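PDB 5VF5: SM80.1 Vicilin from Solanum melongena, which is a 7S vicilin of the cupin superfamily that probably serves as a seed storage protein and binds copper. Local coordinates for residues Y260-T265 / M347-N352. Residues are numbered along the deposited sequence; the frame is centred on the assembly and turned at random. Where two conformers were deposited one is given.
Sequences YNSRST and MFNRKN. With ACT (acetate ion), chain C.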
loop_
_atom_site.group_PDB
_atom_site.type_symbol
_atom_site.label_atom_id
_atom_site.label_comp_id
_atom_site.label_asym_id
_atom_site.label_seq_id
_atom_site.Cartn_x
_atom_site.Cartn_y
_atom_site.Cartn_z
ATOM N N TYR A 260 -8.676 5.672 16.571
ATOM C CA TYR A 260 -7.802 4.499 16.548
ATOM C C TYR A 260 -8.489 3.329 15.863
ATOM O O TYR A 260 -9.734 3.267 15.779
ATOM C CB TYR A 260 -7.291 4.103 17.969
ATOM C CG TYR A 260 -8.368 3.585 18.910
ATOM C CD1 TYR A 260 -9.118 4.432 19.729
ATOM C CD2 TYR A 260 -8.660 2.240 18.970
ATOM C CE1 TYR A 260 -10.097 3.936 20.578
ATOM C CE2 TYR A 260 -9.628 1.747 19.839
ATOM C CZ TYR A 260 -10.358 2.611 20.628
ATOM O OH TYR A 260 -11.341 2.174 21.483
ATOM N N ASN A 261 -7.684 2.405 15.358
ATOM C CA ASN A 261 -8.166 1.129 14.820
ATOM C C ASN A 261 -8.155 0.089 15.924
ATOM O O ASN A 261 -7.188 -0.061 16.647
ATOM C CB ASN A 261 -7.267 0.694 13.684
ATOM C CG ASN A 261 -7.467 1.531 12.459
ATOM O OD1 ASN A 261 -8.576 1.542 11.905
ATOM N ND2 ASN A 261 -6.420 2.244 12.028
ATOM N N SER A 262 -9.240 -0.655 16.045
ATOM C CA SER A 262 -9.386 -1.603 17.123
ATOM C C SER A 262 -8.383 -2.737 17.115
ATOM O O SER A 262 -7.900 -3.125 18.156
ATOM C CB SER A 262 -10.822 -2.138 17.166
ATOM O OG SER A 262 -11.118 -2.954 16.046
ATOM N N ARG A 263 -8.110 -3.298 15.936
ATOM C CA ARG A 263 -7.182 -4.439 15.840
ATOM C C ARG A 263 -6.199 -4.438 14.694
ATOM O O ARG A 263 -5.211 -5.157 14.767
ATOM C CB ARG A 263 -7.912 -5.750 15.869
ATOM C CG ARG A 263 -8.834 -5.981 14.769
ATOM C CD ARG A 263 -9.278 -7.471 14.809
ATOM N NE ARG A 263 -8.347 -8.433 14.223
ATOM C CZ ARG A 263 -7.610 -9.371 14.824
ATOM N NH1 ARG A 263 -7.530 -9.484 16.161
ATOM N NH2 ARG A 263 -6.876 -10.190 14.071
ATOM N N SER A 264 -6.430 -3.599 13.681
ATOM C CA SER A 264 -5.650 -3.641 12.484
ATOM C C SER A 264 -4.521 -2.638 12.502
ATOM O O SER A 264 -4.745 -1.477 12.762
ATOM C CB SER A 264 -6.550 -3.425 11.270
ATOM O OG SER A 264 -5.835 -3.405 10.031
ATOM N N THR A 265 -3.323 -3.118 12.235
ATOM C CA THR A 265 -2.178 -2.243 12.001
ATOM C C THR A 265 -2.244 -1.750 10.560
ATOM O O THR A 265 -2.584 -2.520 9.641
ATOM C CB THR A 265 -0.867 -3.029 12.199
ATOM O OG1 THR A 265 -0.755 -3.410 13.565
ATOM C CG2 THR A 265 0.360 -2.232 11.816
ATOM N N MET A 347 -9.854 -8.298 9.407
ATOM C CA MET A 347 -11.184 -8.745 9.726
ATOM C C MET A 347 -11.515 -8.331 11.160
ATOM O O MET A 347 -10.702 -8.504 12.082
ATOM C CB MET A 347 -11.329 -10.263 9.627
ATOM C CG MET A 347 -12.771 -10.669 9.695
ATOM S SD MET A 347 -13.579 -10.549 8.094
ATOM C CE MET A 347 -13.120 -12.097 7.401
ATOM N N PHE A 348 -12.729 -7.817 11.320
ATOM C CA PHE A 348 -13.289 -7.394 12.611
ATOM C C PHE A 348 -12.743 -6.038 13.087
ATOM O O PHE A 348 -13.142 -5.576 14.163
ATOM C CB PHE A 348 -13.145 -8.483 13.712
ATOM C CG PHE A 348 -13.566 -9.855 13.255
ATOM C CD1 PHE A 348 -14.824 -10.038 12.766
ATOM C CD2 PHE A 348 -12.671 -10.927 13.246
ATOM C CE1 PHE A 348 -15.258 -11.297 12.313
ATOM C CE2 PHE A 348 -13.070 -12.183 12.797
ATOM C CZ PHE A 348 -14.376 -12.364 12.333
ATOM N N ASN A 349 -11.856 -5.414 12.301
ATOM C CA ASN A 349 -11.374 -4.076 12.665
ATOM C C ASN A 349 -12.487 -3.042 12.627
ATOM O O ASN A 349 -13.305 -3.017 11.683
ATOM C CB ASN A 349 -10.276 -3.606 11.739
ATOM C CG ASN A 349 -9.651 -2.286 12.212
ATOM O OD1 ASN A 349 -9.010 -2.238 13.283
ATOM N ND2 ASN A 349 -9.862 -1.197 11.430
ATOM N N ARG A 350 -12.490 -2.167 13.621
ATOM C CA ARG A 350 -13.378 -1.025 13.608
ATOM C C ARG A 350 -12.598 0.255 13.944
ATOM O O ARG A 350 -11.619 0.255 14.727
ATOM C CB ARG A 350 -14.576 -1.240 14.523
ATOM C CG ARG A 350 -15.420 -2.471 14.183
ATOM C CD ARG A 350 -16.172 -2.356 12.855
ATOM N NE ARG A 350 -17.097 -3.485 12.614
ATOM C CZ ARG A 350 -16.782 -4.605 11.974
ATOM N NH1 ARG A 350 -15.567 -4.780 11.444
ATOM N NH2 ARG A 350 -17.713 -5.543 11.835
ATOM N N LYS A 351 -13.003 1.330 13.274
ATOM C CA LYS A 351 -12.546 2.681 13.558
ATOM C C LYS A 351 -13.298 3.214 14.754
ATOM O O LYS A 351 -14.529 3.111 14.818
ATOM C CB LYS A 351 -12.805 3.645 12.414
ATOM C CG LYS A 351 -12.000 3.403 11.192
ATOM C CD LYS A 351 -10.890 4.368 11.126
ATOM C CE LYS A 351 -9.999 4.273 9.892
ATOM N NZ LYS A 351 -9.468 2.897 9.667
ATOM N N ASN A 352 -12.566 3.769 15.705
ATOM C CA ASN A 352 -13.105 4.375 16.911
ATOM C C ASN A 352 -12.686 5.824 16.946
ATOM O O ASN A 352 -11.493 6.135 17.202
ATOM C CB ASN A 352 -12.519 3.682 18.139
ATOM C CG ASN A 352 -13.012 2.265 18.297
ATOM O OD1 ASN A 352 -13.920 2.002 19.076
ATOM N ND2 ASN A 352 -12.433 1.348 17.527
HETATM C C ACT C . -6.486 3.920 8.462
HETATM O O ACT C . -7.229 2.992 8.015
HETATM O OXT ACT C . -6.392 4.114 9.694
HETATM C CH3 ACT C . -5.714 4.850 7.558
HETATM O O HOH W 1 -8.455 -10.278 11.795
#
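Asn349 CG stands anti to the backbone N (chi1 -173°), and Asn261 CG lies anti to its carbonyl carbon (chi1 -72°), which sets the two CG atoms near each other across the contact; the amide planes are 47° apart. Asn349 ND2 donates to Asn261 OD1 at 3.1 Å in a nearly straight bond, from above the acceptor's carbonyl plane. Lys351 NZ takes an in-plane lone pair of the same Asn261 OD1 at 2.8 Å. An acetate, probably from the crystallisation liquor, bridges Asn261 ND2 and Lys351 NZ; Tyr259 and Arg266 also hold it. The other end of the Asn349 amide ties down the turn after strand 254-261. Its OD1 accepts from Arg263 N at 3.0 Å, in the carbonyl plane, and from Ser264 N at 2.9 Å, from above it. Within the second cupin domain, strand 351-353 pairs antiparallel with strand 254-261. Tyr260 and Asn352 form a hydrogen-bonded pair there. In the conformer given, Asn352 CB sits over one face of the Tyr260 ring, 3.6 Å from its centroid, and the Asn352 amide lies stacked on the ring, nearly parallel to it. Beyond the strand pair, Ser262 N donates to Arg350 O, and Arg350 N returns a bond to Ser262 OG at 2.9 Å.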